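PDB 6NEY: bromo domain-containing protein from Trypanosoma cruzi, which probably binds acetylated lysines through its bromodomain, the part of the longer protein crystallised here, and may thereby act in transcription or chromatin recognition. Local coordinates for residues 7-12 with 70-75; 14-19 with 62-67; 24-29 with 102-107; 28-33 with 96-101. All blocks are in the same frame, centred on the assembly; numbering follows the deposited sequence.

Contact 1: residues 7-12 with 70-75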
loop_
_atom_site.group_PDB
_atom_site.type_symbol
_atom_site.label_atom_id
_atom_site.label_comp_id
_atom_site.label_asym_id
_atom_site.label_seq_id
_atom_site.Cartn_x
_atom_site.Cartn_y
_atom_site.Cartn_z
ATOM N N GLN A 7 9.106 18.833 -5.187
ATOM C CA GLN A 7 7.939 19.100 -6.071
ATOM C C GLN A 7 6.778 18.189 -5.657
ATOM O O GLN A 7 7.033 17.045 -5.224
ATOM C CB GLN A 7 8.291 18.836 -7.534
ATOM C CG GLN A 7 9.091 19.944 -8.203
ATOM C CD GLN A 7 9.345 19.587 -9.648
ATOM O OE1 GLN A 7 10.112 18.680 -9.950
ATOM N NE2 GLN A 7 8.702 20.301 -10.558
ATOM N N LYS A 8 5.550 18.685 -5.780
ATOM C CA LYS A 8 4.323 17.865 -5.626
ATOM C C LYS A 8 4.045 17.157 -6.954
ATOM O O LYS A 8 3.467 17.772 -7.901
ATOM C CB LYS A 8 3.132 18.704 -5.181
ATOM C CG LYS A 8 1.933 17.863 -4.812
ATOM C CD LYS A 8 0.678 18.660 -4.603
ATOM C CE LYS A 8 -0.476 17.772 -4.216
ATOM N NZ LYS A 8 -1.472 18.499 -3.399
ATOM N N PHE A 9 4.448 15.897 -7.045
ATOM C CA PHE A 9 4.402 15.164 -8.328
ATOM C C PHE A 9 2.970 14.689 -8.567
ATOM O O PHE A 9 2.635 14.511 -9.712
ATOM C CB PHE A 9 5.373 13.983 -8.337
ATOM C CG PHE A 9 6.812 14.413 -8.434
ATOM C CD1 PHE A 9 7.361 14.754 -9.657
ATOM C CD2 PHE A 9 7.601 14.497 -7.295
ATOM C CE1 PHE A 9 8.682 15.164 -9.752
ATOM C CE2 PHE A 9 8.918 14.924 -7.391
ATOM C CZ PHE A 9 9.454 15.249 -8.617
ATOM N N TYR A 10 2.174 14.462 -7.526
ATOM C CA TYR A 10 0.960 13.623 -7.658
ATOM C C TYR A 10 -0.238 14.237 -6.948
ATOM O O TYR A 10 -0.167 14.612 -5.787
ATOM C CB TYR A 10 1.220 12.197 -7.168
ATOM C CG TYR A 10 2.398 11.523 -7.805
ATOM C CD1 TYR A 10 2.471 11.382 -9.181
ATOM C CD2 TYR A 10 3.453 11.050 -7.050
ATOM C CE1 TYR A 10 3.546 10.759 -9.788
ATOM C CE2 TYR A 10 4.530 10.411 -7.639
ATOM C CZ TYR A 10 4.579 10.271 -9.009
ATOM O OH TYR A 10 5.644 9.673 -9.617
ATOM N N PRO A 11 -1.407 14.289 -7.611
ATOM C CA PRO A 11 -2.619 14.777 -6.965
ATOM C C PRO A 11 -3.129 13.730 -5.961
ATOM O O PRO A 11 -3.133 12.555 -6.276
ATOM C CB PRO A 11 -3.636 15.014 -8.089
ATOM C CG PRO A 11 -2.998 14.456 -9.351
ATOM C CD PRO A 11 -1.642 13.865 -9.002
ATOM N N GLU A 12 -3.524 14.176 -4.760
ATOM C CA GLU A 12 -4.059 13.267 -3.711
ATOM C C GLU A 12 -5.204 12.438 -4.299
ATOM O O GLU A 12 -5.300 11.240 -3.974
ATOM C CB GLU A 12 -4.555 14.064 -2.502
ATOM C CG GLU A 12 -3.447 14.609 -1.653
ATOM C CD GLU A 12 -2.690 15.758 -2.276
ATOM O OE1 GLU A 12 -3.281 16.494 -3.138
ATOM O OE2 GLU A 12 -1.499 15.894 -1.929
ATOM N N TYR A 70 4.816 13.842 -2.742
ATOM C CA TYR A 70 6.125 14.511 -2.965
ATOM C C TYR A 70 7.230 13.504 -3.306
ATOM O O TYR A 70 8.341 13.971 -3.600
ATOM C CB TYR A 70 6.481 15.386 -1.759
ATOM C CG TYR A 70 5.475 16.482 -1.538
ATOM C CD1 TYR A 70 4.319 16.247 -0.814
ATOM C CD2 TYR A 70 5.630 17.728 -2.126
ATOM C CE1 TYR A 70 3.357 17.229 -0.651
ATOM C CE2 TYR A 70 4.682 18.724 -1.968
ATOM C CZ TYR A 70 3.538 18.471 -1.233
ATOM O OH TYR A 70 2.600 19.444 -1.062
ATOM N N ASP A 71 6.959 12.195 -3.308
ATOM C CA ASP A 71 7.968 11.150 -3.647
ATOM C C ASP A 71 7.812 10.747 -5.112
ATOM O O ASP A 71 6.842 10.059 -5.411
ATOM C CB ASP A 71 7.818 9.868 -2.823
ATOM C CG ASP A 71 8.052 10.014 -1.332
ATOM O OD1 ASP A 71 8.698 11.016 -0.923
ATOM O OD2 ASP A 71 7.601 9.107 -0.593
ATOM N N VAL A 72 8.761 11.082 -5.984
ATOM C CA VAL A 72 8.598 10.792 -7.440
ATOM C C VAL A 72 8.417 9.275 -7.649
ATOM O O VAL A 72 7.626 8.899 -8.542
ATOM C CB VAL A 72 9.741 11.384 -8.288
ATOM C CG1 VAL A 72 11.073 10.683 -8.082
ATOM C CG2 VAL A 72 9.365 11.385 -9.757
ATOM N N ASN A 73 9.089 8.402 -6.878
ATOM C CA ASN A 73 8.944 6.937 -7.098
ATOM C C ASN A 73 7.970 6.344 -6.069
ATOM O O ASN A 73 7.938 5.123 -5.965
ATOM C CB ASN A 73 10.281 6.180 -7.131
ATOM C CG ASN A 73 10.125 4.775 -7.690
ATOM O OD1 ASN A 73 9.441 4.559 -8.691
ATOM N ND2 ASN A 73 10.726 3.794 -7.035
ATOM N N LEU A 74 7.184 7.174 -5.368
ATOM C CA LEU A 74 6.172 6.759 -4.351
ATOM C C LEU A 74 6.825 5.801 -3.344
ATOM O O LEU A 74 6.166 4.844 -2.891
ATOM C CB LEU A 74 4.963 6.114 -5.049
ATOM C CG LEU A 74 4.055 7.074 -5.830
ATOM C CD1 LEU A 74 2.989 6.303 -6.586
ATOM C CD2 LEU A 74 3.397 8.104 -4.924
ATOM N N THR A 75 8.062 6.086 -2.946
ATOM C CA THR A 75 8.847 5.218 -2.031
ATOM C C THR A 75 8.055 4.942 -0.748
ATOM O O THR A 75 8.051 3.773 -0.298
ATOM C CB THR A 75 10.213 5.844 -1.712
ATOM O OG1 THR A 75 10.843 6.099 -2.968
ATOM C CG2 THR A 75 11.065 4.948 -0.842
#
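The backbones of 7-12 and 70-75 draw closest at K8 and Y70, whose CA atoms lie 4.6 Å apart without forming any regular strand pair. In the bromodomain four-helix bundle this joins the lead-in to helix 12-21 to the AB loop, which connects helices 56-64 and 75-92. K8 passes over a face of the Y70 ring: its CG sits 4.3 Å from the ring centroid and 25° off the normal, a CH-pi contact. CG lies anti to the backbone N (chi1 -171°), and the chain then runs extended beyond the ring to place NZ 2.7 Å from E12 OE1, whose syn lone pair it uses. A second salt bridge ties K8 to E66.

F9 is covered on both faces. CB of V72 rests over the ring centre, 3.8 Å from the centroid and 13° off the normal, while CB of Q7 lies toward the rim of the opposite face; Y70 O approaches the ring edge.

Y10 is buried. CB of F9 covers the centre of one ring face, and L74 CD2 packs obliquely at 3.6 Å from Y10 CD2. The type I turn D71-L74, closed by L74 N to D71 O at 2.9 Å, presents two carbonyls to the ring edge. One of them, V72 O, accepts the hydrogen bond from Y10 OH, although the modelled separation of 2.4 Å is doubtfully short.

Contact 2: residues 14-19 with 62-67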
loop_
_atom_site.group_PDB
_atom_site.type_symbol
_atom_site.label_atom_id
_atom_site.label_comp_id
_atom_site.label_asym_id
_atom_site.label_seq_id
_atom_site.Cartn_x
_atom_site.Cartn_y
_atom_site.Cartn_z
ATOM N N GLU A 14 -5.724 11.169 -7.205
ATOM C CA GLU A 14 -5.205 10.042 -8.011
ATOM C C GLU A 14 -4.563 8.992 -7.112
ATOM O O GLU A 14 -4.719 7.805 -7.415
ATOM C CB GLU A 14 -4.223 10.524 -9.074
ATOM C CG GLU A 14 -4.907 11.251 -10.196
ATOM C CD GLU A 14 -3.966 11.649 -11.318
ATOM O OE1 GLU A 14 -2.712 11.463 -11.155
ATOM O OE2 GLU A 14 -4.479 12.126 -12.353
ATOM N N LEU A 15 -3.851 9.404 -6.063
ATOM C CA LEU A 15 -3.164 8.466 -5.154
ATOM C C LEU A 15 -4.206 7.722 -4.306
ATOM O O LEU A 15 -3.996 6.546 -3.993
ATOM C CB LEU A 15 -2.134 9.219 -4.307
ATOM C CG LEU A 15 -0.922 9.770 -5.062
ATOM C CD1 LEU A 15 0.169 10.239 -4.112
ATOM C CD2 LEU A 15 -0.349 8.750 -6.032
ATOM N N VAL A 16 -5.274 8.389 -3.872
ATOM C CA VAL A 16 -6.384 7.682 -3.170
ATOM C C VAL A 16 -6.945 6.606 -4.104
ATOM O O VAL A 16 -7.099 5.463 -3.672
ATOM C CB VAL A 16 -7.470 8.666 -2.698
ATOM C CG1 VAL A 16 -8.689 7.929 -2.195
ATOM C CG2 VAL A 16 -6.915 9.589 -1.625
ATOM N N ALA A 17 -7.223 6.957 -5.356
ATOM C CA ALA A 17 -7.755 6.020 -6.371
ATOM C C ALA A 17 -6.783 4.847 -6.533
ATOM O O ALA A 17 -7.269 3.696 -6.623
ATOM C CB ALA A 17 -8.007 6.741 -7.676
ATOM N N LEU A 18 -5.480 5.134 -6.625
ATOM C CA LEU A 18 -4.422 4.094 -6.770
ATOM C C LEU A 18 -4.466 3.140 -5.569
ATOM O O LEU A 18 -4.471 1.922 -5.754
ATOM C CB LEU A 18 -3.054 4.781 -6.860
ATOM C CG LEU A 18 -1.857 3.839 -6.951
ATOM C CD1 LEU A 18 -1.968 2.944 -8.171
ATOM C CD2 LEU A 18 -0.571 4.652 -6.980
ATOM N N VAL A 19 -4.502 3.684 -4.356
ATOM C CA VAL A 19 -4.502 2.819 -3.138
ATOM C C VAL A 19 -5.783 1.973 -3.144
ATOM O O VAL A 19 -5.706 0.772 -2.872
ATOM C CB VAL A 19 -4.403 3.651 -1.854
ATOM C CG1 VAL A 19 -4.690 2.774 -0.650
ATOM C CG2 VAL A 19 -3.063 4.377 -1.740
ATOM N N LYS A 62 -3.522 8.271 4.343
ATOM C CA LYS A 62 -2.207 8.939 4.140
ATOM C C LYS A 62 -2.162 9.599 2.763
ATOM O O LYS A 62 -1.668 10.720 2.685
ATOM C CB LYS A 62 -1.049 7.960 4.312
ATOM C CG LYS A 62 -0.812 7.551 5.756
ATOM C CD LYS A 62 0.323 6.592 5.944
ATOM C CE LYS A 62 1.652 7.125 5.454
ATOM N NZ LYS A 62 2.786 6.320 5.973
ATOM N N ALA A 63 -2.706 8.949 1.728
ATOM C CA ALA A 63 -2.758 9.488 0.347
ATOM C C ALA A 63 -3.560 10.786 0.321
ATOM O O ALA A 63 -3.060 11.776 -0.191
ATOM C CB ALA A 63 -3.384 8.475 -0.570
ATOM N N ALA A 64 -4.744 10.759 0.914
ATOM C CA ALA A 64 -5.693 11.891 0.986
ATOM C C ALA A 64 -5.044 13.070 1.740
ATOM O O ALA A 64 -5.333 14.224 1.408
ATOM C CB ALA A 64 -6.953 11.389 1.628
ATOM N N ASN A 65 -4.135 12.783 2.669
ATOM C CA ASN A 65 -3.478 13.777 3.554
ATOM C C ASN A 65 -2.174 14.271 2.926
ATOM O O ASN A 65 -1.441 14.987 3.630
ATOM C CB ASN A 65 -3.187 13.197 4.943
ATOM C CG ASN A 65 -4.439 12.916 5.745
ATOM N N GLU A 66 -1.879 13.906 1.667
ATOM C CA GLU A 66 -0.669 14.360 0.913
ATOM C C GLU A 66 0.610 13.665 1.398
ATOM O O GLU A 66 1.691 14.090 0.964
ATOM C CB GLU A 66 -0.396 15.865 1.054
ATOM C CG GLU A 66 -1.589 16.787 0.871
ATOM C CD GLU A 66 -1.142 18.210 0.549
ATOM O OE1 GLU A 66 -0.390 18.782 1.372
ATOM O OE2 GLU A 66 -1.482 18.726 -0.547
ATOM N N ALA A 67 0.524 12.590 2.177
ATOM C CA ALA A 67 1.709 11.888 2.728
ATOM C C ALA A 67 2.647 11.442 1.595
ATOM O O ALA A 67 3.884 11.472 1.776
ATOM C CB ALA A 67 1.259 10.713 3.559
#
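Helix 12-21 and the C-terminal turn of helix 56-64, the αZ and αA helices of the bromodomain bundle, meet here through a small apolar interface centred on A63 and V16. Their CA atoms are 5.4 Å apart, a close approach that the methyl side chain of A63 permits. No hydrogen bond crosses between the segments, so the evidence for the contact is packing alone.

A63 CB points into helix 12-21 and meets residues from successive turns. It lies 4.0 Å from L15 CB, 3.8 Å from V16 CG2 and, less closely, 4.3 Å from V19 CG2. The two flanking residues carry the interface further into the bundle: V19 also packs on A59 and A60 of helix 56-64, whereas L15 touches Y10 and Y116.

Helix 56-64 ends directly beside this patch in a Schellman motif. E66, with phi 74°, is its C-prime residue; A67 N bonds to K62 O at 2.9 Å and E66 N to A63 O at 3.1 Å. The chain thus turns away just after the alanines have made their contact.

The two methyls of V16 are divided by its first torsion. CG1 is anti to the backbone N (chi1 171°), which puts CG2 beside that nitrogen and against the alanine pair. There CG2 stands 3.7 Å from A64 CB and only 3.5 Å from A64 N.

Contact 3: residues 24-29 with 102-107; sequences RPQDEG and AERFEA
D27 and F105 meet with their flat groups perpendicular: D27 OD2 is 3.6 Å from F105 CD1, and the carboxylate and ring planes are 90° apart. Beside them R24 NH1 comes within 3.8 Å of F105 N, too far for more than van der Waals packing of the guanidinium on the helix backbone. No direct hydrogen bond links the segments; one water supplies the polar bridge. It donates to D27 OD1 at 2.7 Å and to Q26 OE1 at 2.8 Å, and accepts from R104 NE at 3.1 Å, lying in the plane of the R104 guanidinium.

R24, Q26 and D27 belong to the early ZA loop of the bromodomain, with a short 3-10 turn at 25-27, which lies against helix 97-124, the αC helix.

The turn is organised from within. The chain of R24 bends at chi3 (-65°), placing NE for a nearly straight salt bridge to D27 OD2, 2.9 Å long with 170° at the hydrogen. The acceptor lies in the guanidinium plane, while NE is tilted out of the carboxylate plane on the syn side. NH1 adds a weak bond to D27 OD1, and the two bonds together fix the rotation of the guanidinium. Q26 CD sits over the centre of one guanidinium face. R24 NH1 and R104 NE are 5.1 Å apart, and the D27 carboxylate may temper their repulsion. Farther out, R24 makes a cation-pi contact with F108, and F105 stacks with F31.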
loop_
_atom_site.group_PDB
_atom_site.type_symbol
_atom_site.label_atom_id
_atom_site.label_comp_id
_atom_site.label_asym_id
_atom_site.label_seq_id
_atom_site.Cartn_x
_atom_site.Cartn_y
_atom_site.Cartn_z
ATOM N N ARG A 24 -8.323 -5.796 -3.702
ATOM C CA ARG A 24 -8.912 -6.762 -4.656
ATOM C C ARG A 24 -9.801 -7.740 -3.894
ATOM O O ARG A 24 -9.402 -8.335 -2.882
ATOM C CB ARG A 24 -7.817 -7.557 -5.372
ATOM C CG ARG A 24 -6.783 -6.690 -6.074
ATOM C CD ARG A 24 -5.908 -7.553 -6.953
ATOM N NE ARG A 24 -5.103 -8.505 -6.177
ATOM C CZ ARG A 24 -4.269 -9.389 -6.702
ATOM N NH1 ARG A 24 -3.613 -10.229 -5.917
ATOM N NH2 ARG A 24 -4.113 -9.444 -8.015
ATOM N N PRO A 25 -11.031 -7.969 -4.393
ATOM C CA PRO A 25 -11.911 -8.990 -3.824
ATOM C C PRO A 25 -11.234 -10.363 -3.666
ATOM O O PRO A 25 -11.482 -11.020 -2.677
ATOM C CB PRO A 25 -13.043 -9.098 -4.862
ATOM C CG PRO A 25 -13.045 -7.783 -5.583
ATOM C CD PRO A 25 -11.631 -7.268 -5.539
ATOM N N GLN A 26 -10.381 -10.754 -4.617
ATOM C CA GLN A 26 -9.699 -12.079 -4.612
ATOM C C GLN A 26 -8.781 -12.208 -3.386
ATOM O O GLN A 26 -8.449 -13.353 -3.000
ATOM C CB GLN A 26 -8.935 -12.307 -5.921
ATOM C CG GLN A 26 -7.766 -11.367 -6.115
ATOM C CD GLN A 26 -6.911 -11.803 -7.270
ATOM O OE1 GLN A 26 -6.067 -12.694 -7.126
ATOM N NE2 GLN A 26 -7.140 -11.163 -8.402
ATOM N N ASP A 27 -8.379 -11.086 -2.778
ATOM C CA ASP A 27 -7.423 -11.069 -1.635
ATOM C C ASP A 27 -8.170 -11.154 -0.293
ATOM O O ASP A 27 -7.484 -11.131 0.767
ATOM C CB ASP A 27 -6.504 -9.850 -1.725
ATOM C CG ASP A 27 -5.591 -9.817 -2.938
ATOM O OD1 ASP A 27 -5.334 -10.901 -3.536
ATOM O OD2 ASP A 27 -5.174 -8.700 -3.303
ATOM N N GLU A 28 -9.514 -11.281 -0.331
ATOM C CA GLU A 28 -10.383 -11.663 0.821
ATOM C C GLU A 28 -10.075 -10.779 2.036
ATOM O O GLU A 28 -10.094 -11.289 3.187
ATOM C CB GLU A 28 -10.349 -13.160 1.154
ATOM C CG GLU A 28 -9.009 -13.725 1.560
ATOM C CD GLU A 28 -9.066 -15.204 1.919
ATOM O OE1 GLU A 28 -9.116 -16.023 0.993
ATOM O OE2 GLU A 28 -9.080 -15.536 3.137
ATOM N N GLY A 29 -9.870 -9.490 1.784
ATOM C CA GLY A 29 -9.802 -8.444 2.810
ATOM C C GLY A 29 -8.512 -8.509 3.610
ATOM O O GLY A 29 -8.437 -7.836 4.627
ATOM N N ALA A 102 -0.525 -12.869 -0.121
ATOM C CA ALA A 102 0.382 -11.736 0.183
ATOM C C ALA A 102 1.401 -11.570 -0.952
ATOM O O ALA A 102 1.640 -10.405 -1.376
ATOM C CB ALA A 102 1.086 -11.926 1.500
ATOM N N GLU A 103 1.998 -12.664 -1.420
ATOM C CA GLU A 103 3.066 -12.580 -2.464
ATOM C C GLU A 103 2.434 -12.147 -3.803
ATOM O O GLU A 103 3.046 -11.302 -4.513
ATOM C CB GLU A 103 3.856 -13.885 -2.637
ATOM C CG GLU A 103 5.097 -13.658 -3.492
ATOM C CD GLU A 103 6.049 -14.830 -3.653
ATOM O OE1 GLU A 103 5.679 -15.956 -3.285
ATOM O OE2 GLU A 103 7.137 -14.603 -4.224
ATOM N N ARG A 104 1.237 -12.624 -4.135
ATOM C CA ARG A 104 0.582 -12.182 -5.396
ATOM C C ARG A 104 0.207 -10.697 -5.262
ATOM O O ARG A 104 0.325 -9.936 -6.264
ATOM C CB ARG A 104 -0.645 -13.034 -5.718
ATOM C CG ARG A 104 -0.338 -14.448 -6.190
ATOM C CD ARG A 104 -1.603 -15.095 -6.729
ATOM N NE ARG A 104 -2.641 -15.229 -5.719
ATOM C CZ ARG A 104 -2.844 -16.294 -4.942
ATOM N NH1 ARG A 104 -3.845 -16.297 -4.068
ATOM N NH2 ARG A 104 -2.092 -17.369 -5.061
ATOM N N PHE A 105 -0.281 -10.295 -4.086
ATOM C CA PHE A 105 -0.701 -8.906 -3.784
ATOM C C PHE A 105 0.509 -7.976 -3.924
ATOM O O PHE A 105 0.391 -6.912 -4.561
ATOM C CB PHE A 105 -1.321 -8.802 -2.391
ATOM C CG PHE A 105 -1.450 -7.391 -1.891
ATOM C CD1 PHE A 105 -2.455 -6.569 -2.370
ATOM C CD2 PHE A 105 -0.557 -6.873 -0.954
ATOM C CE1 PHE A 105 -2.577 -5.265 -1.920
ATOM C CE2 PHE A 105 -0.682 -5.561 -0.517
ATOM C CZ PHE A 105 -1.691 -4.767 -0.993
ATOM N N GLU A 106 1.663 -8.370 -3.376
ATOM C CA GLU A 106 2.886 -7.520 -3.425
ATOM C C GLU A 106 3.257 -7.286 -4.900
ATOM O O GLU A 106 3.533 -6.109 -5.274
ATOM C CB GLU A 106 4.008 -8.139 -2.587
ATOM C CG GLU A 106 5.214 -7.233 -2.382
ATOM C CD GLU A 106 6.370 -7.979 -1.715
ATOM O OE1 GLU A 106 6.555 -9.184 -2.012
ATOM O OE2 GLU A 106 7.067 -7.385 -0.892
ATOM N N ALA A 107 3.192 -8.338 -5.719
ATOM C CA ALA A 107 3.557 -8.295 -7.155
ATOM C C ALA A 107 2.579 -7.382 -7.927
ATOM O O ALA A 107 3.004 -6.528 -8.744
ATOM C CB ALA A 107 3.583 -9.697 -7.701
HETATM O O HOH W 1 -4.814 -13.293 -4.741
#

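Contact 4: residues 28-33 with 96-101; sequences EGLFSM and GPLANI
The ZA loop of the bromodomain here packs on the first turns of helix 97-124, the αC helix, with L30 set against L98 and I101. Residues 29-31 probably correspond to the WPF shelf of other bromodomains, beside the acetyl-lysine pocket; here that part of the loop packs on αC.

L30 carries the apolar centre. CG is anti to the backbone N (chi1 -176°), which sets CG on the helix side, and the CD2 branch does most of the touching: it lies 3.6 Å from I101 CG2 and 3.5 Å from L98 O, so the methyl rests on a helix carbonyl as well as on a side chain. CD1 is looser, 4.4 Å from L98 CD2. Within the loop, L30 CG also covers one face of the F31 ring toward its rim, and F31 in turn packs on M84 and C88 of helix 75-92.

The loop makes a single turn from G29 to M33, with M33 N bonded to G29 O at 2.9 Å. Helix 97-124 starts after G96, its N-cap, and N100 N bonds to G96 O at 3.0 Å.

E28 borders the patch on its exposed side, crossing both helix side chains at about a right angle. The carboxylate makes contacts of packing distance rather than polar bonds: OE1 is 3.7 Å from I101 CD1, and OE2 is 3.8 Å from L98 CD2.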
loop_
_atom_site.group_PDB
_atom_site.type_symbol
_atom_site.label_atom_id
_atom_site.label_comp_id
_atom_site.label_asym_id
_atom_site.label_seq_id
_atom_site.Cartn_x
_atom_site.Cartn_y
_atom_site.Cartn_z
ATOM N N GLU A 28 -9.514 -11.281 -0.331
ATOM C CA GLU A 28 -10.383 -11.663 0.821
ATOM C C GLU A 28 -10.075 -10.779 2.036
ATOM O O GLU A 28 -10.094 -11.289 3.187
ATOM C CB GLU A 28 -10.349 -13.160 1.154
ATOM C CG GLU A 28 -9.009 -13.725 1.560
ATOM C CD GLU A 28 -9.066 -15.204 1.919
ATOM O OE1 GLU A 28 -9.116 -16.023 0.993
ATOM O OE2 GLU A 28 -9.080 -15.536 3.137
ATOM N N GLY A 29 -9.870 -9.490 1.784
ATOM C CA GLY A 29 -9.802 -8.444 2.810
ATOM C C GLY A 29 -8.512 -8.509 3.610
ATOM O O GLY A 29 -8.437 -7.836 4.627
ATOM N N LEU A 30 -7.531 -9.294 3.169
ATOM C CA LEU A 30 -6.296 -9.541 3.953
ATOM C C LEU A 30 -5.626 -8.202 4.278
ATOM O O LEU A 30 -5.191 -8.030 5.411
ATOM C CB LEU A 30 -5.392 -10.466 3.137
ATOM C CG LEU A 30 -4.090 -10.934 3.774
ATOM C CD1 LEU A 30 -4.304 -11.507 5.174
ATOM C CD2 LEU A 30 -3.457 -11.994 2.869
ATOM N N PHE A 31 -5.592 -7.262 3.332
ATOM C CA PHE A 31 -4.874 -5.976 3.494
ATOM C C PHE A 31 -5.854 -4.825 3.710
ATOM O O PHE A 31 -5.386 -3.693 3.890
ATOM C CB PHE A 31 -3.913 -5.791 2.312
ATOM C CG PHE A 31 -2.926 -6.924 2.251
ATOM C CD1 PHE A 31 -1.968 -7.053 3.246
ATOM C CD2 PHE A 31 -3.014 -7.901 1.271
ATOM C CE1 PHE A 31 -1.066 -8.108 3.230
ATOM C CE2 PHE A 31 -2.132 -8.974 1.280
ATOM C CZ PHE A 31 -1.164 -9.070 2.249
ATOM N N SER A 32 -7.164 -5.051 3.646
ATOM C CA SER A 32 -8.115 -3.914 3.729
ATOM C C SER A 32 -8.846 -3.961 5.069
ATOM O O SER A 32 -9.332 -2.908 5.484
ATOM C CB SER A 32 -9.054 -3.881 2.578
ATOM O OG SER A 32 -9.562 -5.180 2.286
ATOM N N MET A 33 -8.890 -5.135 5.709
ATOM C CA MET A 33 -9.525 -5.303 7.041
ATOM C C MET A 33 -8.713 -4.513 8.069
ATOM O O MET A 33 -7.476 -4.356 7.899
ATOM C CB MET A 33 -9.653 -6.778 7.457
ATOM C CG MET A 33 -8.410 -7.406 8.068
ATOM S SD MET A 33 -8.765 -9.085 8.742
ATOM C CE MET A 33 -8.382 -10.121 7.329
ATOM N N GLY A 96 1.158 -21.251 3.116
ATOM C CA GLY A 96 -0.303 -21.429 3.111
ATOM C C GLY A 96 -1.010 -20.408 2.221
ATOM O O GLY A 96 -0.361 -19.512 1.671
ATOM N N PRO A 97 -2.350 -20.505 2.102
ATOM C CA PRO A 97 -3.127 -19.689 1.175
ATOM C C PRO A 97 -2.980 -18.185 1.429
ATOM O O PRO A 97 -2.991 -17.457 0.459
ATOM C CB PRO A 97 -4.583 -20.123 1.391
ATOM C CG PRO A 97 -4.468 -21.486 2.008
ATOM C CD PRO A 97 -3.209 -21.444 2.842
ATOM N N LEU A 98 -2.882 -17.745 2.693
ATOM C CA LEU A 98 -2.790 -16.298 3.008
ATOM C C LEU A 98 -1.423 -15.791 2.527
ATOM O O LEU A 98 -1.357 -14.678 2.003
ATOM C CB LEU A 98 -2.990 -16.044 4.510
ATOM C CG LEU A 98 -4.381 -16.346 5.079
ATOM C CD1 LEU A 98 -4.460 -15.952 6.553
ATOM C CD2 LEU A 98 -5.480 -15.621 4.301
ATOM N N ALA A 99 -0.343 -16.552 2.758
ATOM C CA ALA A 99 1.014 -16.131 2.346
ATOM C C ALA A 99 1.047 -16.071 0.812
ATOM O O ALA A 99 1.686 -15.136 0.304
ATOM C CB ALA A 99 2.072 -17.046 2.902
ATOM N N ASN A 100 0.325 -16.969 0.134
ATOM C CA ASN A 100 0.245 -16.999 -1.360
ATOM C C ASN A 100 -0.461 -15.729 -1.822
ATOM O O ASN A 100 -0.042 -15.133 -2.808
ATOM C CB ASN A 100 -0.491 -18.228 -1.899
ATOM C CG ASN A 100 0.272 -19.515 -1.655
ATOM O OD1 ASN A 100 1.463 -19.478 -1.326
ATOM N ND2 ASN A 100 -0.397 -20.639 -1.865
ATOM N N ILE A 101 -1.530 -15.336 -1.134
ATOM C CA ILE A 101 -2.220 -14.060 -1.454
ATOM C C ILE A 101 -1.234 -12.915 -1.247
ATOM O O ILE A 101 -1.186 -12.047 -2.082
ATOM C CB ILE A 101 -3.492 -13.879 -0.612
ATOM C CG1 ILE A 101 -4.580 -14.867 -1.047
ATOM C CG2 ILE A 101 -3.957 -12.431 -0.676
ATOM C CD1 ILE A 101 -5.751 -14.962 -0.070
#

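The four contacts fall into two pairs on opposite sides of the chain's centre. Contacts 1 and 2, with centres 10 Å apart, secure the AB-loop end of the bundle and are joined by the salt bridge from K8 NZ to E66 OE2 (2.9 Å). Contacts 3 and 4, with centres 6 Å apart, place overlapping parts of the ZA loop along helix 97-124 and share E28 and G29; F105 CD2 and F31 CE2 meet at 3.4 Å. Contact 4 lies 28 Å from contact 1, centre to centre. The acetyl-lysine pocket, inferred from the family to lie between the ZA and BC loops, would therefore belong to the end held by contacts 3 and 4.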